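Local atomic coordinates of competence damage-inducible protein A (Klebsiella pneumoniae subsp. pneumoniae MGH 78578, PDB entry 5V01), a protein that has no established function but belongs to the CinA family, some relatives of which deamidate nicotinamide mononucleotide. Residues A[130-133]-A[138-141]; A[109-114]-A[159-164]; A[68-73]-A[79-84]; A[58-63]-A[97-102]. All coordinates share one frame; numbering follows the deposited sequence.

Interaction 1. Residues A[130-133]-A[138-141]; sequences WFAW and QTET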
loop_
_atom_site.group_PDB
_atom_site.type_symbol
_atom_site.label_atom_id
_atom_site.label_comp_id
_atom_site.label_asym_id
_atom_site.label_seq_id
_atom_site.Cartn_x
_atom_site.Cartn_y
_atom_site.Cartn_z
ATOM N N TRP A 130 -8.831 -6.945 13.020
ATOM C CA TRP A 130 -9.916 -5.983 13.052
ATOM C C TRP A 130 -10.077 -5.267 11.712
ATOM O O TRP A 130 -9.084 -4.914 11.061
ATOM C CB TRP A 130 -9.717 -4.945 14.166
ATOM C CG TRP A 130 -10.189 -5.381 15.525
ATOM C CD1 TRP A 130 -9.428 -5.900 16.542
ATOM C CD2 TRP A 130 -11.525 -5.309 16.015
ATOM N NE1 TRP A 130 -10.215 -6.172 17.630
ATOM C CE2 TRP A 130 -11.507 -5.809 17.345
ATOM C CE3 TRP A 130 -12.732 -4.858 15.476
ATOM C CZ2 TRP A 130 -12.662 -5.878 18.138
ATOM C CZ3 TRP A 130 -13.881 -4.945 16.265
ATOM C CH2 TRP A 130 -13.831 -5.439 17.580
ATOM N N PHE A 131 -11.327 -5.051 11.338
ATOM C CA PHE A 131 -11.720 -4.390 10.118
ATOM C C PHE A 131 -12.627 -3.229 10.437
ATOM O O PHE A 131 -13.480 -3.366 11.345
ATOM C CB PHE A 131 -12.523 -5.360 9.230
ATOM C CG PHE A 131 -11.737 -6.562 8.778
ATOM C CD1 PHE A 131 -11.603 -7.659 9.596
ATOM C CD2 PHE A 131 -11.102 -6.568 7.528
ATOM C CE1 PHE A 131 -10.858 -8.750 9.201
ATOM C CE2 PHE A 131 -10.358 -7.660 7.126
ATOM C CZ PHE A 131 -10.243 -8.762 7.945
ATOM N N ALA A 132 -12.509 -2.145 9.679
ATOM C CA ALA A 132 -13.484 -1.054 9.661
ATOM C C ALA A 132 -13.854 -0.713 8.230
ATOM O O ALA A 132 -12.955 -0.622 7.375
ATOM C CB ALA A 132 -12.932 0.177 10.343
ATOM N N TRP A 133 -15.147 -0.545 7.963
ATOM C CA TRP A 133 -15.637 -0.051 6.687
ATOM C C TRP A 133 -16.392 1.225 7.025
ATOM O O TRP A 133 -17.371 1.190 7.795
ATOM C CB TRP A 133 -16.554 -1.063 5.979
ATOM C CG TRP A 133 -15.964 -2.386 5.726
ATOM C CD1 TRP A 133 -15.457 -2.853 4.514
ATOM C CD2 TRP A 133 -15.870 -3.482 6.637
ATOM N NE1 TRP A 133 -15.045 -4.142 4.653
ATOM C CE2 TRP A 133 -15.272 -4.557 5.937
ATOM C CE3 TRP A 133 -16.266 -3.684 7.971
ATOM C CZ2 TRP A 133 -15.037 -5.800 6.533
ATOM C CZ3 TRP A 133 -16.029 -4.913 8.549
ATOM C CH2 TRP A 133 -15.438 -5.958 7.836
ATOM N N GLN A 138 -20.248 6.711 8.267
ATOM C CA GLN A 138 -20.987 5.622 8.924
ATOM C C GLN A 138 -19.971 4.460 8.947
ATOM O O GLN A 138 -19.638 3.946 7.896
ATOM C CB GLN A 138 -22.310 5.285 8.186
ATOM C CG GLN A 138 -23.567 5.223 9.071
ATOM C CD GLN A 138 -23.946 6.572 9.689
ATOM O OE1 GLN A 138 -23.826 7.623 9.053
ATOM N NE2 GLN A 138 -24.409 6.545 10.930
ATOM N N THR A 139 -19.448 4.115 10.134
ATOM C CA THR A 139 -18.410 3.065 10.306
ATOM C C THR A 139 -18.936 1.826 11.017
ATOM O O THR A 139 -19.550 1.923 12.086
ATOM C CB THR A 139 -17.167 3.575 11.079
ATOM O OG1 THR A 139 -16.635 4.714 10.403
ATOM C CG2 THR A 139 -16.054 2.506 11.161
ATOM N N GLU A 140 -18.721 0.680 10.396
ATOM C CA GLU A 140 -18.970 -0.611 10.994
ATOM C C GLU A 140 -17.645 -1.319 11.170
ATOM O O GLU A 140 -16.729 -1.151 10.337
ATOM C CB GLU A 140 -19.858 -1.460 10.077
ATOM C CG GLU A 140 -21.287 -0.988 9.964
ATOM C CD GLU A 140 -22.000 -1.410 8.682
ATOM O OE1 GLU A 140 -21.504 -2.259 7.902
ATOM O OE2 GLU A 140 -23.102 -0.872 8.457
ATOM N N THR A 141 -17.542 -2.134 12.206
ATOM C CA THR A 141 -16.324 -2.866 12.488
ATOM C C THR A 141 -16.597 -4.343 12.679
ATOM O O THR A 141 -17.723 -4.749 12.975
ATOM C CB THR A 141 -15.627 -2.338 13.751
ATOM O OG1 THR A 141 -16.503 -2.562 14.879
ATOM C CG2 THR A 141 -15.284 -0.867 13.593
#
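The beta hairpin of strands 128-135 and 138-145, at one edge of the mixed central sheet, is pinned here by W133 and E140, an antiparallel hydrogen-bonded pair. W133 N gives a nearly straight bond to E140 O at 2.9 Å, and E140 N returns one to W133 O at 3.0 Å, its donor tilted 22° from the carbonyl plane. E140 O also has W133 CE3 beside it at 3.5 Å, so the carbonyl oxygen sits at the edge of the indole, near its plane. Elsewhere that ring is fixed by NE1, which bonds A161 O of helix 150-169, and by a cation-pi contact with K168, whose amine also salt-bridges E140 OE1. W130, A132, T139 and T141 occupy the other face, toward helix 89-103. There chi1 of T141 (63°) places OG1 between its backbone N and carbonyl carbon, and OG1 lies at the edge of the W130 ring, 3.8 Å from CZ3, while its hydrogen-bond partner is E89. Next to the non-hydrogen-bonded pair A132 and T141, A132 CA makes a CA-H...O contact with E140 O at 3.3 Å. Beside them, the methyl CG2 of T139 rests 4.0 Å from A132 CB.

Interaction 2. Residues A[109-114]-A[159-164]; sequences IAVSGY and RYALAA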
loop_
_atom_site.group_PDB
_atom_site.type_symbol
_atom_site.label_atom_id
_atom_site.label_comp_id
_atom_site.label_asym_id
_atom_site.label_seq_id
_atom_site.Cartn_x
_atom_site.Cartn_y
_atom_site.Cartn_z
ATOM N N ILE A 109 -11.596 1.605 3.997
ATOM C CA ILE A 109 -11.369 0.362 4.731
ATOM C C ILE A 109 -10.077 0.489 5.493
ATOM O O ILE A 109 -9.057 0.884 4.907
ATOM C CB ILE A 109 -11.322 -0.860 3.817
ATOM C CG1 ILE A 109 -12.634 -0.987 3.049
ATOM C CG2 ILE A 109 -11.015 -2.096 4.627
ATOM C CD1 ILE A 109 -12.663 -2.074 2.014
ATOM N N ALA A 110 -10.127 0.153 6.784
ATOM C CA ALA A 110 -8.920 -0.033 7.590
ATOM C C ALA A 110 -8.861 -1.456 8.099
ATOM O O ALA A 110 -9.879 -2.009 8.467
ATOM C CB ALA A 110 -8.861 0.952 8.749
ATOM N N VAL A 111 -7.658 -2.008 8.141
ATOM C CA VAL A 111 -7.410 -3.378 8.581
ATOM C C VAL A 111 -6.197 -3.337 9.507
ATOM O O VAL A 111 -5.168 -2.810 9.142
ATOM C CB VAL A 111 -7.135 -4.317 7.397
ATOM C CG1 VAL A 111 -6.985 -5.746 7.879
ATOM C CG2 VAL A 111 -8.229 -4.222 6.350
ATOM N N SER A 112 -6.325 -3.918 10.686
ATOM C CA SER A 112 -5.221 -4.004 11.642
ATOM C C SER A 112 -5.317 -5.297 12.411
ATOM O O SER A 112 -6.356 -5.565 13.018
ATOM C CB SER A 112 -5.252 -2.813 12.585
ATOM O OG SER A 112 -4.117 -2.806 13.425
ATOM N N GLY A 113 -4.249 -6.084 12.418
ATOM C CA GLY A 113 -4.263 -7.382 13.057
ATOM C C GLY A 113 -2.885 -7.906 13.376
ATOM O O GLY A 113 -1.871 -7.223 13.188
ATOM N N TYR A 114 -2.881 -9.123 13.913
ATOM C CA TYR A 114 -1.669 -9.905 14.144
ATOM C C TYR A 114 -1.703 -11.047 13.136
ATOM O O TYR A 114 -2.461 -12.005 13.306
ATOM C CB TYR A 114 -1.599 -10.460 15.577
ATOM C CG TYR A 114 -1.567 -9.391 16.627
ATOM C CD1 TYR A 114 -0.441 -8.567 16.785
ATOM C CD2 TYR A 114 -2.671 -9.180 17.464
ATOM C CE1 TYR A 114 -0.425 -7.569 17.740
ATOM C CE2 TYR A 114 -2.653 -8.185 18.429
ATOM C CZ TYR A 114 -1.536 -7.380 18.552
ATOM O OH TYR A 114 -1.511 -6.391 19.505
ATOM N N ARG A 159 -9.141 -10.869 1.301
ATOM C CA ARG A 159 -10.341 -11.423 0.673
ATOM C C ARG A 159 -11.594 -11.061 1.491
ATOM O O ARG A 159 -12.621 -10.666 0.932
ATOM C CB ARG A 159 -10.200 -12.938 0.529
ATOM C CG ARG A 159 -10.892 -13.572 -0.665
ATOM C CD ARG A 159 -10.579 -15.060 -0.665
ATOM N NE ARG A 159 -10.887 -15.647 0.638
ATOM C CZ ARG A 159 -10.321 -16.737 1.141
ATOM N NH1 ARG A 159 -9.404 -17.400 0.449
ATOM N NH2 ARG A 159 -10.685 -17.171 2.342
ATOM N N TYR A 160 -11.499 -11.167 2.813
ATOM C CA TYR A 160 -12.645 -10.853 3.679
ATOM C C TYR A 160 -13.020 -9.381 3.557
ATOM O O TYR A 160 -14.191 -9.031 3.470
ATOM C CB TYR A 160 -12.327 -11.203 5.137
ATOM C CG TYR A 160 -13.506 -11.001 6.044
ATOM C CD1 TYR A 160 -14.518 -11.936 6.067
ATOM C CD2 TYR A 160 -13.652 -9.853 6.816
ATOM C CE1 TYR A 160 -15.627 -11.765 6.854
ATOM C CE2 TYR A 160 -14.768 -9.686 7.605
ATOM C CZ TYR A 160 -15.754 -10.642 7.606
ATOM O OH TYR A 160 -16.879 -10.509 8.377
ATOM N N ALA A 161 -12.017 -8.510 3.590
ATOM C CA ALA A 161 -12.284 -7.080 3.469
ATOM C C ALA A 161 -13.067 -6.758 2.203
ATOM O O ALA A 161 -14.007 -5.961 2.218
ATOM C CB ALA A 161 -11.002 -6.272 3.507
ATOM N N LEU A 162 -12.654 -7.397 1.104
ATOM C CA LEU A 162 -13.274 -7.169 -0.186
ATOM C C LEU A 162 -14.663 -7.811 -0.288
ATOM O O LEU A 162 -15.566 -7.219 -0.873
ATOM C CB LEU A 162 -12.378 -7.666 -1.321
ATOM C CG LEU A 162 -11.077 -6.874 -1.510
ATOM C CD1 LEU A 162 -10.092 -7.690 -2.358
ATOM C CD2 LEU A 162 -11.340 -5.507 -2.124
ATOM N N ALA A 163 -14.798 -9.043 0.209
ATOM C CA ALA A 163 -16.088 -9.743 0.153
ATOM C C ALA A 163 -17.119 -8.972 0.972
ATOM O O ALA A 163 -18.265 -8.787 0.538
ATOM C CB ALA A 163 -15.953 -11.164 0.648
ATOM N N ALA A 164 -16.716 -8.501 2.149
ATOM C CA ALA A 164 -17.643 -7.720 2.986
ATOM C C ALA A 164 -17.997 -6.386 2.322
ATOM O O ALA A 164 -19.141 -5.926 2.337
ATOM C CB ALA A 164 -17.056 -7.494 4.360
#
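I109 and A161 make most of this buried contact between strand 107-113 and helix 150-169, their CA atoms 7.6 Å apart. I109 points its side chain at the helix and touches with both branches. Its CG2, set anti to the backbone N by a chi1 of -59°, comes within 4.3 Å of A161 CB. The other branch is extended (chi2 174°), which takes CD1 to 4.1 Å from A161 O. That oxygen already accepts a hydrogen bond from W133 NE1, so the isoleucine methyl lies against a carbonyl with a polar partner of its own. At A110 the strand alternation turns the side chain to the opposite side of the sheet, where it meets M95 and S96 of helix 89-103. Strand 107-113 is the middle strand of the five in the chain's sheet, and the fold is a three-layer alpha/beta/alpha sandwich, with helix 150-169 over one face and helix 89-103 over the other. V111 comes back to the first face. Its CG2, anti to the carbonyl carbon, lies 4.5 Å from A161 CB and 3.9 Å from I109 CG2, and these three methyls lie together. F131, from the neighbouring strand, touches both V111 and A161. S112 turns back to the helix 89-103 side, and its OG is hydrogen-bonded to A86 O.

Interaction 3. Residues A[68-73]-A[79-84]; sequences EAKRNV and ETLAVH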
loop_
_atom_site.group_PDB
_atom_site.type_symbol
_atom_site.label_atom_id
_atom_site.label_comp_id
_atom_site.label_asym_id
_atom_site.label_seq_id
_atom_site.Cartn_x
_atom_site.Cartn_y
_atom_site.Cartn_z
ATOM N N GLU A 68 3.670 4.442 15.605
ATOM C CA GLU A 68 4.110 5.767 15.219
ATOM C C GLU A 68 3.644 6.165 13.815
ATOM O O GLU A 68 3.253 7.315 13.586
ATOM C CB GLU A 68 5.635 5.873 15.356
ATOM C CG GLU A 68 6.151 7.235 14.978
ATOM C CD GLU A 68 7.646 7.384 15.164
ATOM O OE1 GLU A 68 8.353 6.427 15.536
ATOM O OE2 GLU A 68 8.124 8.509 14.921
ATOM N N ALA A 69 3.675 5.210 12.872
ATOM C CA ALA A 69 3.187 5.516 11.518
ATOM C C ALA A 69 1.684 5.836 11.535
ATOM O O ALA A 69 1.219 6.700 10.790
ATOM C CB ALA A 69 3.500 4.390 10.553
ATOM N N LYS A 70 0.932 5.113 12.381
ATOM C CA LYS A 70 -0.487 5.392 12.505
ATOM C C LYS A 70 -0.756 6.826 13.049
ATOM O O LYS A 70 -1.656 7.536 12.546
ATOM C CB LYS A 70 -1.152 4.318 13.368
ATOM C CG LYS A 70 -1.210 2.952 12.671
ATOM C CD LYS A 70 -1.753 1.855 13.583
ATOM C CE LYS A 70 -1.733 0.521 12.887
ATOM N NZ LYS A 70 -0.370 -0.048 12.783
ATOM N N ARG A 71 0.038 7.236 14.040
ATOM C CA ARG A 71 -0.084 8.603 14.600
ATOM C C ARG A 71 0.289 9.628 13.517
ATOM O O ARG A 71 -0.424 10.593 13.260
ATOM C CB ARG A 71 0.805 8.772 15.855
ATOM C CG ARG A 71 0.430 7.832 17.006
ATOM C CD ARG A 71 1.049 8.254 18.319
ATOM N NE ARG A 71 2.498 8.366 18.231
ATOM C CZ ARG A 71 3.389 7.416 18.502
ATOM N NH1 ARG A 71 3.033 6.200 18.910
ATOM N NH2 ARG A 71 4.692 7.688 18.310
ATOM N N ASN A 72 1.421 9.384 12.859
ATOM C CA ASN A 72 1.999 10.355 11.917
ATOM C C ASN A 72 1.131 10.545 10.659
ATOM O O ASN A 72 0.797 11.649 10.258
ATOM C CB ASN A 72 3.418 9.880 11.532
ATOM C CG ASN A 72 4.123 10.809 10.576
ATOM O OD1 ASN A 72 4.006 12.026 10.696
ATOM N ND2 ASN A 72 4.847 10.230 9.597
ATOM N N VAL A 73 0.766 9.427 10.041
ATOM C CA VAL A 73 0.106 9.462 8.745
ATOM C C VAL A 73 -1.416 9.634 8.857
ATOM O O VAL A 73 -2.036 10.277 8.023
ATOM C CB VAL A 73 0.448 8.184 7.941
ATOM C CG1 VAL A 73 -0.267 8.182 6.592
ATOM C CG2 VAL A 73 1.952 8.076 7.759
ATOM N N GLU A 79 -3.341 8.212 22.858
ATOM C CA GLU A 79 -4.176 7.685 23.915
ATOM C C GLU A 79 -4.939 6.424 23.495
ATOM O O GLU A 79 -5.056 5.469 24.261
ATOM C CB GLU A 79 -5.128 8.802 24.351
ATOM C CG GLU A 79 -4.399 10.026 24.905
ATOM C CD GLU A 79 -3.560 10.832 23.899
ATOM O OE1 GLU A 79 -3.945 10.997 22.681
ATOM O OE2 GLU A 79 -2.494 11.329 24.385
ATOM N N THR A 80 -5.441 6.426 22.267
ATOM C CA THR A 80 -6.164 5.273 21.718
ATOM C C THR A 80 -5.254 4.055 21.622
ATOM O O THR A 80 -5.617 2.939 22.012
ATOM C CB THR A 80 -6.775 5.614 20.360
ATOM O OG1 THR A 80 -7.714 6.680 20.541
ATOM C CG2 THR A 80 -7.460 4.399 19.750
ATOM N N LEU A 81 -4.060 4.282 21.098
ATOM C CA LEU A 81 -3.101 3.204 20.982
ATOM C C LEU A 81 -2.625 2.714 22.344
ATOM O O LEU A 81 -2.495 1.509 22.540
ATOM C CB LEU A 81 -1.925 3.625 20.121
ATOM C CG LEU A 81 -2.304 3.833 18.652
ATOM C CD1 LEU A 81 -1.305 4.728 17.946
ATOM C CD2 LEU A 81 -2.468 2.521 17.905
ATOM N N ALA A 82 -2.425 3.632 23.297
ATOM C CA ALA A 82 -1.977 3.228 24.639
ATOM C C ALA A 82 -2.994 2.330 25.362
ATOM O O ALA A 82 -2.618 1.298 25.928
ATOM C CB ALA A 82 -1.662 4.454 25.487
ATOM N N VAL A 83 -4.276 2.715 25.298
ATOM C CA VAL A 83 -5.354 2.015 26.007
ATOM C C VAL A 83 -5.788 0.742 25.286
ATOM O O VAL A 83 -5.934 -0.310 25.914
ATOM C CB VAL A 83 -6.575 2.952 26.245
ATOM C CG1 VAL A 83 -7.761 2.197 26.824
ATOM C CG2 VAL A 83 -6.205 4.103 27.189
ATOM N N HIS A 84 -5.959 0.838 23.968
ATOM C CA HIS A 84 -6.607 -0.238 23.194
ATOM C C HIS A 84 -5.658 -1.057 22.321
ATOM O O HIS A 84 -6.039 -2.142 21.909
ATOM C CB HIS A 84 -7.737 0.331 22.324
ATOM C CG HIS A 84 -8.792 1.067 23.094
ATOM N ND1 HIS A 84 -9.804 0.420 23.765
ATOM C CD2 HIS A 84 -9.025 2.393 23.246
ATOM C CE1 HIS A 84 -10.588 1.317 24.339
ATOM N NE2 HIS A 84 -10.141 2.521 24.038
#
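L81 carries the whole contact of 79-84 with R71 and K70 of 68-73. T80, just before it, faces helix 89-103 instead, where its OG1 is hydrogen-bonded to E94 OE2. L81 points toward the other helix with CG anti to its own carbonyl carbon (chi1 -68°), and its two methyls divide between two neighbouring side chains. CD1 rests against the arginine, 3.7 Å from R71 CG, the two side chains crossing at a slant. R71 bends at chi3 (-56°) and folds its guanidinium back over its own helix, so that E68 CA lies 3.6 Å above one face of the group; what meets the leucine is thus the aliphatic base of the arginine and not its charge. CD2 lies against the stem of the lysine, 4.4 Å from K70 CD. The two short helices, 67-74 and 78-84, come between strand 58-64 and helix 89-103 in the chain and lie beside that helix, which both K70 and T80 touch. V76, from the brief connection between them, touches both L81 and K70. Beyond the leucine, K70 runs inward past C91 and M95 of helix 89-103, and its amine is hydrogen-bonded to T64 O and S38 OG, with a weak bond to S66 O. The buried amine, probably charged, is held by these oxygens, while its methylenes serve as apolar packing surface. On the side of helix 67-74 that faces the second subunit, N72 ND2 is hydrogen-bonded to L102 O of that subunit.

Interaction 4. Residues A[58-63]-A[97-102]; sequences YDTGVV and SGILAL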
loop_
_atom_site.group_PDB
_atom_site.type_symbol
_atom_site.label_atom_id
_atom_site.label_comp_id
_atom_site.label_asym_id
_atom_site.label_seq_id
_atom_site.Cartn_x
_atom_site.Cartn_y
_atom_site.Cartn_z
ATOM N N TYR A 58 -10.431 4.419 -7.315
ATOM C CA TYR A 58 -9.437 4.321 -6.228
ATOM C C TYR A 58 -8.209 5.087 -6.605
ATOM O O TYR A 58 -7.719 4.978 -7.742
ATOM C CB TYR A 58 -9.042 2.851 -6.036
ATOM C CG TYR A 58 -7.999 2.575 -4.954
ATOM C CD1 TYR A 58 -6.649 2.540 -5.243
ATOM C CD2 TYR A 58 -8.386 2.311 -3.663
ATOM C CE1 TYR A 58 -5.714 2.272 -4.258
ATOM C CE2 TYR A 58 -7.484 2.036 -2.681
ATOM C CZ TYR A 58 -6.137 2.020 -2.965
ATOM O OH TYR A 58 -5.230 1.708 -1.981
ATOM N N ASP A 59 -7.673 5.847 -5.668
ATOM C CA ASP A 59 -6.342 6.372 -5.923
ATOM C C ASP A 59 -5.391 6.494 -4.765
ATOM O O ASP A 59 -4.235 6.700 -5.050
ATOM C CB ASP A 59 -6.427 7.685 -6.676
ATOM C CG ASP A 59 -7.221 8.713 -5.944
ATOM O OD1 ASP A 59 -6.976 8.884 -4.752
ATOM O OD2 ASP A 59 -8.083 9.365 -6.576
ATOM N N THR A 60 -5.829 6.291 -3.518
ATOM C CA THR A 60 -4.947 6.433 -2.372
ATOM C C THR A 60 -5.029 5.251 -1.414
ATOM O O THR A 60 -6.117 4.882 -0.967
ATOM C CB THR A 60 -5.287 7.726 -1.617
ATOM O OG1 THR A 60 -5.128 8.848 -2.497
ATOM C CG2 THR A 60 -4.397 7.937 -0.383
ATOM N N GLY A 61 -3.875 4.704 -1.074
ATOM C CA GLY A 61 -3.740 3.753 0.001
ATOM C C GLY A 61 -2.531 4.086 0.840
ATOM O O GLY A 61 -1.548 4.612 0.338
ATOM N N VAL A 62 -2.588 3.716 2.105
ATOM C CA VAL A 62 -1.425 3.787 2.962
ATOM C C VAL A 62 -1.166 2.483 3.675
ATOM O O VAL A 62 -2.092 1.691 3.916
ATOM C CB VAL A 62 -1.486 4.944 3.985
ATOM C CG1 VAL A 62 -1.724 6.268 3.279
ATOM C CG2 VAL A 62 -2.559 4.712 5.054
ATOM N N VAL A 63 0.110 2.277 4.010
ATOM C CA VAL A 63 0.569 1.185 4.842
ATOM C C VAL A 63 1.272 1.843 6.019
ATOM O O VAL A 63 2.260 2.555 5.849
ATOM C CB VAL A 63 1.523 0.264 4.071
ATOM C CG1 VAL A 63 2.012 -0.857 4.967
ATOM C CG2 VAL A 63 0.815 -0.280 2.868
ATOM N N SER A 97 -11.125 6.793 9.638
ATOM C CA SER A 97 -11.433 8.216 9.570
ATOM C C SER A 97 -10.265 9.031 9.008
ATOM O O SER A 97 -10.481 9.953 8.193
ATOM C CB SER A 97 -11.810 8.752 10.956
ATOM O OG SER A 97 -12.968 8.126 11.427
ATOM N N GLY A 98 -9.052 8.700 9.440
ATOM C CA GLY A 98 -7.891 9.423 8.977
ATOM C C GLY A 98 -7.668 9.278 7.488
ATOM O O GLY A 98 -7.394 10.262 6.800
ATOM N N ILE A 99 -7.812 8.058 6.973
ATOM C CA ILE A 99 -7.613 7.856 5.527
ATOM C C ILE A 99 -8.767 8.384 4.694
ATOM O O ILE A 99 -8.552 8.933 3.604
ATOM C CB ILE A 99 -7.247 6.391 5.224
ATOM C CG1 ILE A 99 -6.657 6.240 3.807
ATOM C CG2 ILE A 99 -8.426 5.443 5.387
ATOM C CD1 ILE A 99 -5.451 7.091 3.484
ATOM N N LEU A 100 -9.995 8.301 5.225
ATOM C CA LEU A 100 -11.134 8.885 4.507
ATOM C C LEU A 100 -10.877 10.382 4.288
ATOM O O LEU A 100 -11.088 10.883 3.183
ATOM C CB LEU A 100 -12.437 8.678 5.282
ATOM C CG LEU A 100 -13.725 8.988 4.541
ATOM C CD1 LEU A 100 -14.087 7.848 3.612
ATOM C CD2 LEU A 100 -14.857 9.236 5.534
ATOM N N ALA A 101 -10.423 11.078 5.345
ATOM C CA ALA A 101 -10.140 12.513 5.285
ATOM C C ALA A 101 -8.982 12.819 4.329
ATOM O O ALA A 101 -9.089 13.732 3.511
ATOM C CB ALA A 101 -9.843 13.057 6.669
ATOM N N LEU A 102 -7.877 12.078 4.438
ATOM C CA LEU A 102 -6.727 12.321 3.585
ATOM C C LEU A 102 -7.077 12.156 2.110
ATOM O O LEU A 102 -6.705 12.999 1.283
ATOM C CB LEU A 102 -5.592 11.391 3.985
ATOM C CG LEU A 102 -4.288 11.465 3.170
ATOM C CD1 LEU A 102 -3.632 12.845 3.245
ATOM C CD2 LEU A 102 -3.267 10.435 3.632
#
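A chi1 of -164° puts CG1 of I99 anti to its backbone N, and a chi2 of 56° then swings CD1 out toward the strand, where it meets V62 and T60. V62, with CG1 anti to its carbonyl carbon (chi1 -55°), presents both methyls to it, and the two side chains reach toward each other tip to tip: I99 CD1 lies 3.8 Å from V62 CG1 and 4.1 Å from V62 CG2. T60 instead slides past the isoleucine in the opposite direction, its methyl CG2 4.1 Å from I99 CD1. One turn further along the helix, L102 CD2 reaches V62 CG1 at 4.5 Å. The hydroxyl of T60 is turned to its neighbour, OG1 donating to D59 OD1 at 2.9 Å, while D59 OD2 forms a salt bridge with R32. G61 carries no side chain, and Y58 OH lies 3.2 Å from its CA, on the side away from I99. Strand and helix axes come within 9.3 Å. G61, V62 and V63 pair antiparallel with a strand of the second subunit, so this is helix-on-sheet packing of an alpha/beta sandwich at an edge strand through which the sheet runs on into a dimer.

In the fold
Interactions 1, 2 and 4 share the sheet, five strands in this chain. Interactions 1 and 2 adjoin, their centres 9 Å apart, through probable hydrogen bonds from W130 N to S112 O (2.8 Å) and A132 N to A110 O (2.9 Å). Interaction 4 lies at edge strand 58-64, across the sheet from edge strand 138-145 of interaction 1; helix 89-103 packs on one face, touching both. Interaction 3 falls between the segments of interaction 4 in sequence; V73 CG1 meets V62 CG1 at 4.1 Å, and both adjoin the second subunit. S112 OG lies 4.1 Å from K70 CE, joining interactions 2 and 3. The W133 side chain is about 11 Å from a bound sodium ion.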